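Local structure of TRAP dicarboxylate transporter-DctP subunit (Desulfovibrio salexigens, 4N6D) at residues L95-F108 against A123-F136. The protein probably binds a small organic acid in the periplasm and delivers it to a TRAP transporter in the inner membrane. Sequence-based numbering, arbitrary orientation.
Sequences LAYHPGVFPLSSVF and ALWDLYTKYQPKEF. With EDO (1,2-ethanediol), chain E.
Glu-135 OE2 is gripped twice by Ser-105, whose backbone N and OG each donate a hydrogen bond of 2.9 Å to it. The amide meets the syn lone pair, whereas the hydroxyl arrives nearly along the C-O axis. The other oxygen, OE1, offers its own syn lone pair to Leu-104 N, also at 2.9 Å and nearly straight (167°). One carboxylate thus binds two successive amides where the loop enters the 3-10 segment that begins at Ser-105, and its negative charge would suit the N-terminal end of that segment. Glutamate is long enough to reach in from the short 134-135 turn: CG lies between the backbone N and carbonyl carbon (chi1 61°), and a bend at chi2 brings both oxygens to the loop. These bonds fix the carboxylate's rotation, and serine suits its place by adding a short hydroxyl to its amide.

On one flank, the Phe-102 and Phe-136 rings meet obliquely, their planes 32° apart, with Ser-105 OG at the edge of Phe-136. On the other, Leu-104 fills an apolar niche with its two methyls: CD1 comes 3.5 Å from Tyr-131 CD2, and CD2 packs against Leu-127 CD2. Farther along, Phe-108 presents one flat face to the helix, and Leu-124 CB sits almost on its normal in a CH-pi contact, 4.0 Å from the centroid. Leu-127 CD2 touches the edge of that ring and also meets Val-107, so one leucine methyl joins three apolar side chains.

This is structural packing within one lobe of the two-lobed periplasmic-binding-protein fold, joining the loop after strand 90-94 to helix 117-131 and the turn before strand 139-146. Helix 322-337 meets Leu-104 and Val-107, while Leu-124 and Phe-136 also touch strands 139-146 and 234-240 of the lobe's five-stranded mixed sheet.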
loop_
_atom_site.group_PDB
_atom_site.type_symbol
_atom_site.label_atom_id
_atom_site.label_comp_id
_atom_site.label_asym_id
_atom_site.label_seq_id
_atom_site.Cartn_x
_atom_site.Cartn_y
_atom_site.Cartn_z
ATOM N N LEU A 95 -5.591 4.593 -3.304
ATOM C CA LEU A 95 -6.661 5.350 -2.661
ATOM C C LEU A 95 -6.193 6.678 -2.063
ATOM O O LEU A 95 -6.942 7.647 -2.060
ATOM C CB LEU A 95 -7.362 4.525 -1.578
ATOM C CG LEU A 95 -7.806 3.111 -1.956
ATOM C CD1 LEU A 95 -8.595 2.501 -0.773
ATOM C CD2 LEU A 95 -8.668 3.081 -3.220
ATOM N N ALA A 96 -4.980 6.691 -1.532
ATOM C CA ALA A 96 -4.432 7.860 -0.859
ATOM C C ALA A 96 -4.324 9.073 -1.770
ATOM O O ALA A 96 -4.261 10.199 -1.285
ATOM C CB ALA A 96 -3.049 7.541 -0.263
ATOM N N TYR A 97 -4.265 8.851 -3.087
ATOM C CA TYR A 97 -4.152 9.948 -4.043
ATOM C C TYR A 97 -5.472 10.693 -4.253
ATOM O O TYR A 97 -5.497 11.739 -4.912
ATOM C CB TYR A 97 -3.638 9.417 -5.392
ATOM C CG TYR A 97 -3.296 10.494 -6.414
ATOM C CD1 TYR A 97 -2.373 11.483 -6.117
ATOM C CD2 TYR A 97 -3.897 10.520 -7.660
ATOM C CE1 TYR A 97 -2.063 12.469 -7.031
ATOM C CE2 TYR A 97 -3.578 11.508 -8.593
ATOM C CZ TYR A 97 -2.657 12.474 -8.267
ATOM O OH TYR A 97 -2.333 13.477 -9.172
ATOM N N HIS A 98 -6.568 10.172 -3.688
ATOM C CA HIS A 98 -7.906 10.732 -3.891
ATOM C C HIS A 98 -8.612 10.991 -2.571
ATOM O O HIS A 98 -9.599 10.359 -2.264
ATOM C CB HIS A 98 -8.754 9.755 -4.704
ATOM C CG HIS A 98 -8.068 9.266 -5.930
ATOM N ND1 HIS A 98 -8.023 9.996 -7.103
ATOM C CD2 HIS A 98 -7.337 8.152 -6.153
ATOM C CE1 HIS A 98 -7.321 9.330 -8.000
ATOM N NE2 HIS A 98 -6.887 8.209 -7.447
ATOM N N PRO A 99 -8.096 11.930 -1.775
ATOM C CA PRO A 99 -8.740 12.214 -0.483
ATOM C C PRO A 99 -10.181 12.640 -0.613
ATOM O O PRO A 99 -10.512 13.508 -1.430
ATOM C CB PRO A 99 -7.909 13.352 0.116
ATOM C CG PRO A 99 -6.924 13.748 -0.903
ATOM C CD PRO A 99 -7.018 12.876 -2.103
ATOM N N GLY A 100 -11.025 12.006 0.189
ATOM C CA GLY A 100 -12.442 12.295 0.196
ATOM C C GLY A 100 -13.249 11.319 -0.636
ATOM O O GLY A 100 -14.450 11.206 -0.442
ATOM N N VAL A 101 -12.592 10.605 -1.540
ATOM C CA VAL A 101 -13.306 9.744 -2.467
ATOM C C VAL A 101 -13.582 8.369 -1.825
ATOM O O VAL A 101 -14.534 7.683 -2.213
ATOM C CB VAL A 101 -12.514 9.603 -3.748
ATOM C CG1 VAL A 101 -13.198 8.674 -4.722
ATOM C CG2 VAL A 101 -12.303 10.983 -4.382
ATOM N N PHE A 102 -12.763 8.003 -0.840
ATOM C CA PHE A 102 -12.832 6.679 -0.194
ATOM C C PHE A 102 -12.877 6.805 1.325
ATOM O O PHE A 102 -11.954 6.408 2.018
ATOM C CB PHE A 102 -11.631 5.846 -0.626
ATOM C CG PHE A 102 -11.527 5.709 -2.119
ATOM C CD1 PHE A 102 -12.369 4.869 -2.802
ATOM C CD2 PHE A 102 -10.590 6.441 -2.838
ATOM C CE1 PHE A 102 -12.291 4.751 -4.170
ATOM C CE2 PHE A 102 -10.531 6.324 -4.222
ATOM C CZ PHE A 102 -11.373 5.475 -4.867
ATOM N N PRO A 103 -13.964 7.368 1.849
ATOM C CA PRO A 103 -14.005 7.639 3.293
ATOM C C PRO A 103 -13.883 6.405 4.157
ATOM O O PRO A 103 -13.399 6.529 5.291
ATOM C CB PRO A 103 -15.374 8.276 3.496
ATOM C CG PRO A 103 -16.151 7.977 2.258
ATOM C CD PRO A 103 -15.138 7.933 1.161
ATOM N N LEU A 104 -14.332 5.249 3.679
ATOM C CA LEU A 104 -14.179 4.035 4.504
ATOM C C LEU A 104 -12.818 3.407 4.303
ATOM O O LEU A 104 -12.068 3.236 5.271
ATOM C CB LEU A 104 -15.265 2.997 4.220
ATOM C CG LEU A 104 -15.230 1.861 5.256
ATOM C CD1 LEU A 104 -16.636 1.541 5.724
ATOM C CD2 LEU A 104 -14.574 0.678 4.628
ATOM N N SER A 105 -12.489 3.053 3.054
ATOM C CA SER A 105 -11.280 2.275 2.789
ATOM C C SER A 105 -10.002 3.034 3.086
ATOM O O SER A 105 -8.965 2.417 3.333
ATOM C CB SER A 105 -11.249 1.756 1.350
ATOM O OG SER A 105 -12.399 0.943 1.080
ATOM N N SER A 106 -10.067 4.363 3.053
ATOM C CA SER A 106 -8.922 5.206 3.414
ATOM C C SER A 106 -8.415 4.976 4.852
ATOM O O SER A 106 -7.350 5.457 5.227
ATOM C CB SER A 106 -9.262 6.678 3.210
ATOM O OG SER A 106 -10.344 7.086 4.022
ATOM N N VAL A 107 -9.190 4.253 5.659
ATOM C CA VAL A 107 -8.737 3.935 7.013
ATOM C C VAL A 107 -7.389 3.247 6.916
ATOM O O VAL A 107 -6.508 3.404 7.804
ATOM C CB VAL A 107 -9.765 3.057 7.768
ATOM C CG1 VAL A 107 -9.854 1.670 7.165
ATOM C CG2 VAL A 107 -9.422 2.986 9.251
ATOM N N PHE A 108 -7.172 2.512 5.822
ATOM C CA PHE A 108 -5.921 1.762 5.674
ATOM C C PHE A 108 -4.709 2.616 5.323
ATOM O O PHE A 108 -3.600 2.080 5.185
ATOM C CB PHE A 108 -6.051 0.604 4.685
ATOM C CG PHE A 108 -6.495 -0.655 5.334
ATOM C CD1 PHE A 108 -5.561 -1.522 5.860
ATOM C CD2 PHE A 108 -7.835 -0.939 5.493
ATOM C CE1 PHE A 108 -5.947 -2.679 6.500
ATOM C CE2 PHE A 108 -8.222 -2.128 6.148
ATOM C CZ PHE A 108 -7.260 -2.964 6.660
ATOM N N ALA A 123 -6.382 -7.958 5.263
ATOM C CA ALA A 123 -7.298 -7.214 6.128
ATOM C C ALA A 123 -8.113 -6.214 5.315
ATOM O O ALA A 123 -9.315 -6.057 5.535
ATOM C CB ALA A 123 -6.560 -6.505 7.270
ATOM N N LEU A 124 -7.469 -5.543 4.360
ATOM C CA LEU A 124 -8.169 -4.585 3.502
ATOM C C LEU A 124 -9.295 -5.247 2.697
ATOM O O LEU A 124 -10.424 -4.717 2.629
ATOM C CB LEU A 124 -7.168 -3.891 2.578
ATOM C CG LEU A 124 -7.695 -2.908 1.531
ATOM C CD1 LEU A 124 -8.410 -1.705 2.125
ATOM C CD2 LEU A 124 -6.523 -2.513 0.704
ATOM N N TRP A 125 -8.987 -6.383 2.087
ATOM C CA TRP A 125 -9.982 -7.121 1.298
ATOM C C TRP A 125 -11.146 -7.556 2.193
ATOM O O TRP A 125 -12.323 -7.422 1.815
ATOM C CB TRP A 125 -9.329 -8.338 0.624
ATOM C CG TRP A 125 -10.330 -9.157 -0.093
ATOM C CD1 TRP A 125 -10.829 -10.368 0.300
ATOM C CD2 TRP A 125 -11.018 -8.809 -1.294
ATOM N NE1 TRP A 125 -11.780 -10.800 -0.592
ATOM C CE2 TRP A 125 -11.902 -9.869 -1.591
ATOM C CE3 TRP A 125 -10.967 -7.706 -2.155
ATOM C CZ2 TRP A 125 -12.735 -9.853 -2.706
ATOM C CZ3 TRP A 125 -11.786 -7.703 -3.278
ATOM C CH2 TRP A 125 -12.650 -8.767 -3.544
ATOM N N ASP A 126 -10.830 -8.086 3.377
ATOM C CA ASP A 126 -11.877 -8.486 4.303
ATOM C C ASP A 126 -12.746 -7.302 4.745
ATOM O O ASP A 126 -13.972 -7.436 4.882
ATOM C CB ASP A 126 -11.320 -9.167 5.561
ATOM C CG ASP A 126 -10.899 -10.600 5.335
ATOM O OD1 ASP A 126 -11.162 -11.159 4.248
ATOM O OD2 ASP A 126 -10.356 -11.189 6.302
ATOM N N LEU A 127 -12.122 -6.153 4.999
ATOM C CA LEU A 127 -12.881 -5.002 5.431
ATOM C C LEU A 127 -13.826 -4.566 4.318
ATOM O O LEU A 127 -14.995 -4.265 4.575
ATOM C CB LEU A 127 -11.968 -3.845 5.864
ATOM C CG LEU A 127 -12.739 -2.683 6.478
ATOM C CD1 LEU A 127 -13.117 -2.985 7.942
ATOM C CD2 LEU A 127 -11.964 -1.361 6.372
ATOM N N TYR A 128 -13.313 -4.525 3.092
ATOM C CA TYR A 128 -14.131 -4.172 1.941
ATOM C C TYR A 128 -15.297 -5.142 1.798
ATOM O O TYR A 128 -16.437 -4.725 1.603
ATOM C CB TYR A 128 -13.304 -4.133 0.641
ATOM C CG TYR A 128 -14.219 -4.205 -0.556
ATOM C CD1 TYR A 128 -14.951 -3.094 -0.948
ATOM C CD2 TYR A 128 -14.426 -5.407 -1.212
ATOM C CE1 TYR A 128 -15.827 -3.174 -1.993
ATOM C CE2 TYR A 128 -15.305 -5.487 -2.260
ATOM C CZ TYR A 128 -15.992 -4.376 -2.638
ATOM O OH TYR A 128 -16.873 -4.463 -3.692
ATOM N N THR A 129 -15.024 -6.435 1.899
ATOM C CA THR A 129 -16.054 -7.438 1.697
ATOM C C THR A 129 -17.149 -7.324 2.763
ATOM O O THR A 129 -18.338 -7.555 2.491
ATOM C CB THR A 129 -15.457 -8.842 1.723
ATOM O OG1 THR A 129 -14.585 -8.985 0.591
ATOM C CG2 THR A 129 -16.559 -9.882 1.668
ATOM N N LYS A 130 -16.746 -6.957 3.971
ATOM C CA LYS A 130 -17.682 -6.817 5.069
ATOM C C LYS A 130 -18.582 -5.590 4.919
ATOM O O LYS A 130 -19.786 -5.660 5.173
ATOM C CB LYS A 130 -16.940 -6.754 6.405
ATOM C CG LYS A 130 -17.872 -6.556 7.585
ATOM C CD LYS A 130 -17.140 -6.492 8.904
ATOM C CE LYS A 130 -18.140 -6.493 10.045
ATOM N NZ LYS A 130 -17.484 -6.663 11.348
ATOM N N TYR A 131 -17.985 -4.467 4.529
ATOM C CA TYR A 131 -18.682 -3.197 4.550
ATOM C C TYR A 131 -19.330 -2.812 3.234
ATOM O O TYR A 131 -20.282 -2.029 3.248
ATOM C CB TYR A 131 -17.739 -2.065 5.004
ATOM C CG TYR A 131 -17.606 -1.973 6.509
ATOM C CD1 TYR A 131 -16.702 -2.782 7.202
ATOM C CD2 TYR A 131 -18.401 -1.120 7.251
ATOM C CE1 TYR A 131 -16.592 -2.718 8.604
ATOM C CE2 TYR A 131 -18.287 -1.038 8.633
ATOM C CZ TYR A 131 -17.383 -1.843 9.304
ATOM O OH TYR A 131 -17.301 -1.781 10.682
ATOM N N GLN A 132 -18.836 -3.360 2.125
ATOM C CA GLN A 132 -19.355 -3.022 0.791
ATOM C C GLN A 132 -19.600 -1.520 0.676
ATOM O O GLN A 132 -20.699 -1.084 0.369
ATOM C CB GLN A 132 -20.650 -3.788 0.528
ATOM C CG GLN A 132 -20.479 -5.297 0.516
ATOM C CD GLN A 132 -19.703 -5.777 -0.683
ATOM O OE1 GLN A 132 -18.610 -6.327 -0.558
ATOM N NE2 GLN A 132 -20.258 -5.565 -1.858
ATOM N N PRO A 133 -18.559 -0.706 0.918
ATOM C CA PRO A 133 -18.838 0.728 1.003
ATOM C C PRO A 133 -19.269 1.346 -0.329
ATOM O O PRO A 133 -18.819 0.968 -1.426
ATOM C CB PRO A 133 -17.511 1.312 1.477
ATOM C CG PRO A 133 -16.512 0.353 1.046
ATOM C CD PRO A 133 -17.143 -1.002 1.168
ATOM N N LYS A 134 -20.163 2.308 -0.223
ATOM C CA LYS A 134 -20.750 2.900 -1.411
ATOM C C LYS A 134 -19.749 3.690 -2.243
ATOM O O LYS A 134 -20.035 4.029 -3.410
ATOM C CB LYS A 134 -21.935 3.774 -1.030
ATOM C CG LYS A 134 -21.647 4.778 0.044
ATOM C CD LYS A 134 -22.943 5.418 0.534
ATOM C CE LYS A 134 -23.150 6.768 -0.106
ATOM N NZ LYS A 134 -22.133 7.753 0.343
ATOM N N GLU A 135 -18.581 3.988 -1.672
ATOM C CA GLU A 135 -17.532 4.647 -2.444
ATOM C C GLU A 135 -17.148 3.850 -3.690
ATOM O O GLU A 135 -16.604 4.410 -4.673
ATOM C CB GLU A 135 -16.288 4.910 -1.587
ATOM C CG GLU A 135 -15.631 3.680 -1.023
ATOM C CD GLU A 135 -14.977 3.922 0.339
ATOM O OE1 GLU A 135 -15.526 4.712 1.133
ATOM O OE2 GLU A 135 -13.919 3.318 0.593
ATOM N N PHE A 136 -17.430 2.552 -3.677
ATOM C CA PHE A 136 -17.114 1.704 -4.836
ATOM C C PHE A 136 -18.330 1.291 -5.646
ATOM O O PHE A 136 -18.232 0.429 -6.510
ATOM C CB PHE A 136 -16.347 0.448 -4.407
ATOM C CG PHE A 136 -14.938 0.717 -3.974
ATOM C CD1 PHE A 136 -13.998 1.124 -4.893
ATOM C CD2 PHE A 136 -14.554 0.553 -2.653
ATOM C CE1 PHE A 136 -12.686 1.367 -4.502
ATOM C CE2 PHE A 136 -13.227 0.810 -2.260
ATOM C CZ PHE A 136 -12.322 1.213 -3.187
HETATM C C1 EDO E . -4.145 6.659 -9.178
HETATM O O1 EDO E . -4.720 6.406 -7.897
HETATM C C2 EDO E . -5.153 6.115 -10.169
HETATM O O2 EDO E . -6.438 6.619 -9.766
#